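Local coordinates for protein aminoglycoside 6-N-acetyltransferase type Ib11 (Salmonella typhimurium, PDB 2PR8) that probably transfers an acetyl group from acetyl-CoA to the 6'-amino group of aminoglycosides such as kanamycin B, conferring antibiotic resistance, at residues G78-Y83 with I104-A109; L118-V123 with Y154-F159. All coordinates share one frame; numbering follows the deposited sequence.

Overall arrangement
Both contacts lie within one GNAT acetyltransferase domain. Contact 1 closes the loop between residues 83 and 104: strand 75-84 leads into a long excursion with little regular structure, and strand 101-105 returns antiparallel beside it. The chain then passes the CoA-binding residues Gly115 and Gly117 and enters helix 120-130. Contact 2 opens only here, so the two are in series, neither nested nor crossing; it closes a loop made of the rest of helix 120-130, strand 138-141 and the start of helix 148-156. The contact centres are about 13 Å apart, and they touch where Ile104 and Leu106 pack on Tyr154, Leu106 on Val123, and Ala109 on Leu122, tying the central sheet to both helices.

Contact 1 (G78-Y83 with I104-A109); sequences GYAQSY and IDLSLA
Asp105 faces Gln81 as an antiparallel hydrogen-bonded pair, and with Tyr79 and Ile104 it is among the residues that bury the most surface here. Asp105 N meets Gln81 O almost in line with the carbonyl bond (2.8 Å), while the return bond from Gln81 N to Asp105 O is longer at 3.3 Å. The two side chains run side by side, amide and carboxylate planes nearly perpendicular, and a water held firmly by Asp105 OD2 bonds weakly to Gln81 OE1. With CG anti to the backbone N (chi1 177°), the Asp105 carboxylate also turns OD1 to its own chain, where it accepts from both Ser107 N and Ser107 OG; the first of these bonds makes an Asx turn.

Leu106 to Ala109 form a type I turn. One water joins the two backbones here, donating to Tyr79 O and Asp105 O and accepting from Leu108 N. A single backbone bond, Tyr79 N to Leu108 O (2.8 Å), holds the turn to strand 75-84, its donor lying well above that carbonyl's plane. Leu108 CD1 meets Tyr79 CD2 at 3.8 Å, while Tyr55 packs edge-to-face with the Tyr79 ring.

Ile104 pairs with Ser82 at a non-hydrogen-bonded site and turns its side chain to the other face of the sheet, against Leu126 and Leu130 of helix 120-130. Its backbone N lies 3.8 Å from Tyr83 CE2, and a water links Ile104 O to Tyr83 OH, which also bonds Gln140. The arrangement is the junction of the third and fourth strands of the GNAT fold, after which the chain leaves the sheet toward the CoA site at Leu108.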
loop_
_atom_site.group_PDB
_atom_site.type_symbol
_atom_site.label_atom_id
_atom_site.label_comp_id
_atom_site.label_asym_id
_atom_site.label_seq_id
_atom_site.Cartn_x
_atom_site.Cartn_y
_atom_site.Cartn_z
ATOM N N GLY A 78 -12.263 14.617 8.155
ATOM C CA GLY A 78 -11.069 14.054 8.770
ATOM C C GLY A 78 -10.350 13.026 7.891
ATOM O O GLY A 78 -10.774 12.724 6.767
ATOM N N TYR A 79 -9.250 12.521 8.445
ATOM C CA TYR A 79 -8.379 11.577 7.781
ATOM C C TYR A 79 -8.387 10.300 8.597
ATOM O O TYR A 79 -8.347 10.326 9.823
ATOM C CB TYR A 79 -6.963 12.150 7.679
ATOM C CG TYR A 79 -5.942 11.188 7.147
ATOM C CD1 TYR A 79 -5.655 11.118 5.766
ATOM C CD2 TYR A 79 -5.265 10.353 8.000
ATOM C CE1 TYR A 79 -4.722 10.203 5.263
ATOM C CE2 TYR A 79 -4.326 9.435 7.513
ATOM C CZ TYR A 79 -4.047 9.374 6.144
ATOM O OH TYR A 79 -3.112 8.454 5.690
ATOM N N ALA A 80 -8.435 9.172 7.902
ATOM C CA ALA A 80 -8.294 7.872 8.554
ATOM C C ALA A 80 -7.343 7.008 7.703
ATOM O O ALA A 80 -7.160 7.280 6.523
ATOM C CB ALA A 80 -9.669 7.218 8.704
ATOM N N GLN A 81 -6.765 5.971 8.314
ATOM C CA GLN A 81 -5.892 4.994 7.641
ATOM C C GLN A 81 -6.231 3.587 8.133
ATOM O O GLN A 81 -6.545 3.389 9.310
ATOM C CB GLN A 81 -4.449 5.200 8.079
ATOM C CG GLN A 81 -3.735 6.146 7.345
ATOM C CD GLN A 81 -2.356 6.404 7.917
ATOM O OE1 GLN A 81 -1.881 5.725 8.820
ATOM N NE2 GLN A 81 -1.725 7.391 7.389
ATOM N N SER A 82 -6.177 2.602 7.242
ATOM C CA SER A 82 -6.169 1.198 7.663
ATOM C C SER A 82 -4.793 0.672 7.283
ATOM O O SER A 82 -4.140 1.263 6.434
ATOM C CB SER A 82 -7.289 0.416 6.966
ATOM O OG SER A 82 -7.089 0.408 5.545
ATOM N N TYR A 83 -4.327 -0.405 7.921
ATOM C CA TYR A 83 -3.017 -0.959 7.616
ATOM C C TYR A 83 -3.125 -2.460 7.791
ATOM O O TYR A 83 -3.996 -2.907 8.531
ATOM C CB TYR A 83 -1.940 -0.379 8.544
ATOM C CG TYR A 83 -2.288 -0.505 10.027
ATOM C CD1 TYR A 83 -1.859 -1.625 10.755
ATOM C CD2 TYR A 83 -3.039 0.481 10.705
ATOM C CE1 TYR A 83 -2.184 -1.804 12.056
ATOM C CE2 TYR A 83 -3.350 0.332 12.081
ATOM C CZ TYR A 83 -2.894 -0.831 12.725
ATOM O OH TYR A 83 -3.167 -1.098 14.034
ATOM N N ILE A 104 -7.076 -0.164 12.167
ATOM C CA ILE A 104 -7.563 1.165 11.823
ATOM C C ILE A 104 -6.975 2.238 12.722
ATOM O O ILE A 104 -6.689 1.984 13.901
ATOM C CB ILE A 104 -9.101 1.268 11.824
ATOM C CG1 ILE A 104 -9.670 0.960 13.227
ATOM C CG2 ILE A 104 -9.684 0.325 10.735
ATOM C CD1 ILE A 104 -11.090 1.317 13.420
ATOM N N ASP A 105 -6.709 3.401 12.126
ATOM C CA ASP A 105 -6.143 4.525 12.833
ATOM C C ASP A 105 -7.076 5.706 12.615
ATOM O O ASP A 105 -7.129 6.302 11.544
ATOM C CB ASP A 105 -4.723 4.819 12.323
ATOM C CG ASP A 105 -4.096 6.044 12.978
ATOM O OD1 ASP A 105 -4.749 6.703 13.848
ATOM O OD2 ASP A 105 -2.929 6.333 12.622
ATOM N N LEU A 106 -7.832 6.041 13.641
ATOM C CA LEU A 106 -8.783 7.144 13.561
ATOM C C LEU A 106 -8.192 8.395 14.218
ATOM O O LEU A 106 -8.879 9.372 14.412
ATOM C CB LEU A 106 -10.095 6.729 14.257
ATOM C CG LEU A 106 -10.836 5.534 13.649
ATOM C CD1 LEU A 106 -12.175 5.283 14.319
ATOM C CD2 LEU A 106 -11.071 5.773 12.161
ATOM N N SER A 107 -6.906 8.376 14.550
ATOM C CA SER A 107 -6.325 9.514 15.268
ATOM C C SER A 107 -6.594 10.878 14.603
ATOM O O SER A 107 -6.714 11.880 15.306
ATOM C CB SER A 107 -4.844 9.300 15.562
ATOM O OG SER A 107 -4.069 9.400 14.395
ATOM N N LEU A 108 -6.699 10.911 13.267
ATOM C CA LEU A 108 -6.940 12.167 12.532
ATOM C C LEU A 108 -8.349 12.299 11.993
ATOM O O LEU A 108 -8.591 13.111 11.109
ATOM C CB LEU A 108 -5.929 12.388 11.394
ATOM C CG LEU A 108 -4.475 12.476 11.846
ATOM C CD1 LEU A 108 -3.471 12.464 10.648
ATOM C CD2 LEU A 108 -4.226 13.663 12.812
ATOM N N ALA A 109 -9.267 11.492 12.518
ATOM C CA ALA A 109 -10.621 11.411 11.982
ATOM C C ALA A 109 -11.486 12.659 12.267
ATOM O O ALA A 109 -12.587 12.798 11.722
ATOM C CB ALA A 109 -11.309 10.134 12.465
HETATM O O HOH W 1 -6.190 8.952 11.211
HETATM O O HOH W 2 -1.737 3.951 11.757
HETATM O O HOH W 3 -4.936 0.290 15.307
#

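Contact 2 (L118-V123 with Y154-F159); sequences LGTKLV and YEKAGF
Tyr154 opens the side of this contact formed by the end of helix 148-156, which packs on the first turn of helix 120-130 in the GNAT fold; Gly119, at the N-cap of the latter helix, and Thr120 belong to the CoA site, as do Tyr154 and Lys156. The Tyr154 ring offers its edge to Val123: CD1 lies 3.9 Å from Val123 CG1 and about as far from CG2, the two side chains crossing nearly at a right angle. Its hydroxyl bonds a sulfonate oxygen of a bound buffer molecule.

Lys156 contributes the base of its side chain, with CB 4.0 Å from Thr120 CG2, before the extended remainder leads away from the helix 120-130 segment. Ala157, whose CA is the nearest to that of Thr120, directs its methyl at Val123. Gly158 then ends the helix in a Schellman motif: its positive phi of 105° turns the chain out of the helix, and Gly158 N bonds Glu155 O while Phe159 N bonds Tyr154 O.

Phe159, just after, returns to the interface, where Met175 and Ile139 of the sheet also pack on its ring. Having CG1 anti to the backbone N (chi1 -180°) places this one methyl of Val123 among Tyr154, Ala157 and Phe159: it lies 3.6 Å from Phe159 CE2, and an unusually tight 3.4 Å separates Val123 CG1 from Ala157 CB.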
loop_
_atom_site.group_PDB
_atom_site.type_symbol
_atom_site.label_atom_id
_atom_site.label_comp_id
_atom_site.label_asym_id
_atom_site.label_seq_id
_atom_site.Cartn_x
_atom_site.Cartn_y
_atom_site.Cartn_z
ATOM N N LEU A 118 -17.634 12.384 14.738
ATOM C CA LEU A 118 -18.484 11.323 14.212
ATOM C C LEU A 118 -18.076 10.139 15.082
ATOM O O LEU A 118 -16.907 9.760 15.108
ATOM C CB LEU A 118 -18.177 11.054 12.748
ATOM C CG LEU A 118 -17.797 12.213 11.816
ATOM C CD1 LEU A 118 -17.495 11.639 10.455
ATOM C CD2 LEU A 118 -18.909 13.242 11.723
ATOM N N GLY A 119 -18.979 9.578 15.857
ATOM C CA GLY A 119 -18.492 8.614 16.831
ATOM C C GLY A 119 -18.518 7.255 16.189
ATOM O O GLY A 119 -17.782 6.985 15.242
ATOM N N THR A 120 -19.430 6.427 16.664
ATOM C CA THR A 120 -19.471 5.039 16.256
ATOM C C THR A 120 -19.948 4.930 14.821
ATOM O O THR A 120 -19.613 3.961 14.140
ATOM C CB THR A 120 -20.211 4.130 17.332
ATOM O OG1 THR A 120 -21.371 3.470 16.786
ATOM C CG2 THR A 120 -20.561 4.941 18.546
ATOM N N LYS A 121 -20.637 5.965 14.321
ATOM C CA LYS A 121 -21.047 6.001 12.917
ATOM C C LYS A 121 -19.821 5.894 12.011
ATOM O O LYS A 121 -19.815 5.158 11.024
ATOM C CB LYS A 121 -21.792 7.309 12.575
ATOM C CG LYS A 121 -23.322 7.288 12.753
ATOM C CD LYS A 121 -23.919 8.662 12.373
ATOM C CE LYS A 121 -25.426 8.681 12.484
ATOM N NZ LYS A 121 -26.105 8.279 11.207
ATOM N N LEU A 122 -18.789 6.665 12.351
ATOM C CA LEU A 122 -17.548 6.661 11.621
ATOM C C LEU A 122 -16.922 5.261 11.660
ATOM O O LEU A 122 -16.511 4.754 10.625
ATOM C CB LEU A 122 -16.586 7.650 12.263
ATOM C CG LEU A 122 -15.286 8.108 11.595
ATOM C CD1 LEU A 122 -14.220 8.198 12.669
ATOM C CD2 LEU A 122 -14.826 7.258 10.423
ATOM N N VAL A 123 -16.827 4.672 12.860
ATOM C CA VAL A 123 -16.187 3.357 13.037
ATOM C C VAL A 123 -16.910 2.280 12.226
ATOM O O VAL A 123 -16.260 1.446 11.617
ATOM C CB VAL A 123 -16.146 2.902 14.516
ATOM C CG1 VAL A 123 -15.473 1.534 14.654
ATOM C CG2 VAL A 123 -15.431 3.941 15.399
ATOM N N TYR A 154 -15.827 2.106 20.145
ATOM C CA TYR A 154 -15.431 0.901 19.419
ATOM C C TYR A 154 -16.333 -0.284 19.796
ATOM O O TYR A 154 -16.755 -1.030 18.904
ATOM C CB TYR A 154 -13.967 0.547 19.636
ATOM C CG TYR A 154 -12.950 1.494 18.995
ATOM C CD1 TYR A 154 -12.944 1.733 17.604
ATOM C CD2 TYR A 154 -11.979 2.099 19.761
ATOM C CE1 TYR A 154 -12.008 2.572 17.017
ATOM C CE2 TYR A 154 -11.044 2.950 19.198
ATOM C CZ TYR A 154 -11.069 3.186 17.819
ATOM O OH TYR A 154 -10.119 4.010 17.263
ATOM N N GLU A 155 -16.615 -0.457 21.103
ATOM C CA GLU A 155 -17.523 -1.535 21.568
ATOM C C GLU A 155 -18.926 -1.400 20.961
ATOM O O GLU A 155 -19.509 -2.372 20.462
ATOM C CB GLU A 155 -17.595 -1.600 23.099
ATOM C CG GLU A 155 -16.253 -1.980 23.781
ATOM C CD GLU A 155 -16.343 -1.971 25.312
ATOM O OE1 GLU A 155 -17.197 -1.261 25.832
ATOM O OE2 GLU A 155 -15.571 -2.675 25.981
ATOM N N LYS A 156 -19.462 -0.190 20.970
ATOM C CA LYS A 156 -20.762 0.062 20.327
ATOM C C LYS A 156 -20.743 -0.299 18.825
ATOM O O LYS A 156 -21.780 -0.662 18.219
ATOM C CB LYS A 156 -21.161 1.534 20.513
ATOM C CG LYS A 156 -21.521 1.927 21.954
ATOM C CD LYS A 156 -22.415 3.187 21.938
ATOM C CE LYS A 156 -22.493 3.809 23.334
ATOM N NZ LYS A 156 -23.624 4.788 23.543
ATOM N N ALA A 157 -19.562 -0.184 18.216
ATOM C CA ALA A 157 -19.388 -0.508 16.787
ATOM C C ALA A 157 -19.124 -1.992 16.538
ATOM O O ALA A 157 -18.935 -2.410 15.379
ATOM C CB ALA A 157 -18.280 0.351 16.149
ATOM N N GLY A 158 -19.100 -2.791 17.604
ATOM C CA GLY A 158 -18.880 -4.245 17.440
ATOM C C GLY A 158 -17.516 -4.767 17.810
ATOM O O GLY A 158 -17.274 -5.979 17.716
ATOM N N PHE A 159 -16.642 -3.887 18.320
ATOM C CA PHE A 159 -15.345 -4.310 18.802
ATOM C C PHE A 159 -15.398 -4.896 20.213
ATOM O O PHE A 159 -16.194 -4.472 21.073
ATOM C CB PHE A 159 -14.321 -3.158 18.783
ATOM C CG PHE A 159 -13.794 -2.825 17.404
ATOM C CD1 PHE A 159 -12.591 -3.391 16.943
ATOM C CD2 PHE A 159 -14.482 -1.942 16.581
ATOM C CE1 PHE A 159 -12.091 -3.092 15.673
ATOM C CE2 PHE A 159 -13.967 -1.627 15.288
ATOM C CZ PHE A 159 -12.791 -2.231 14.852
#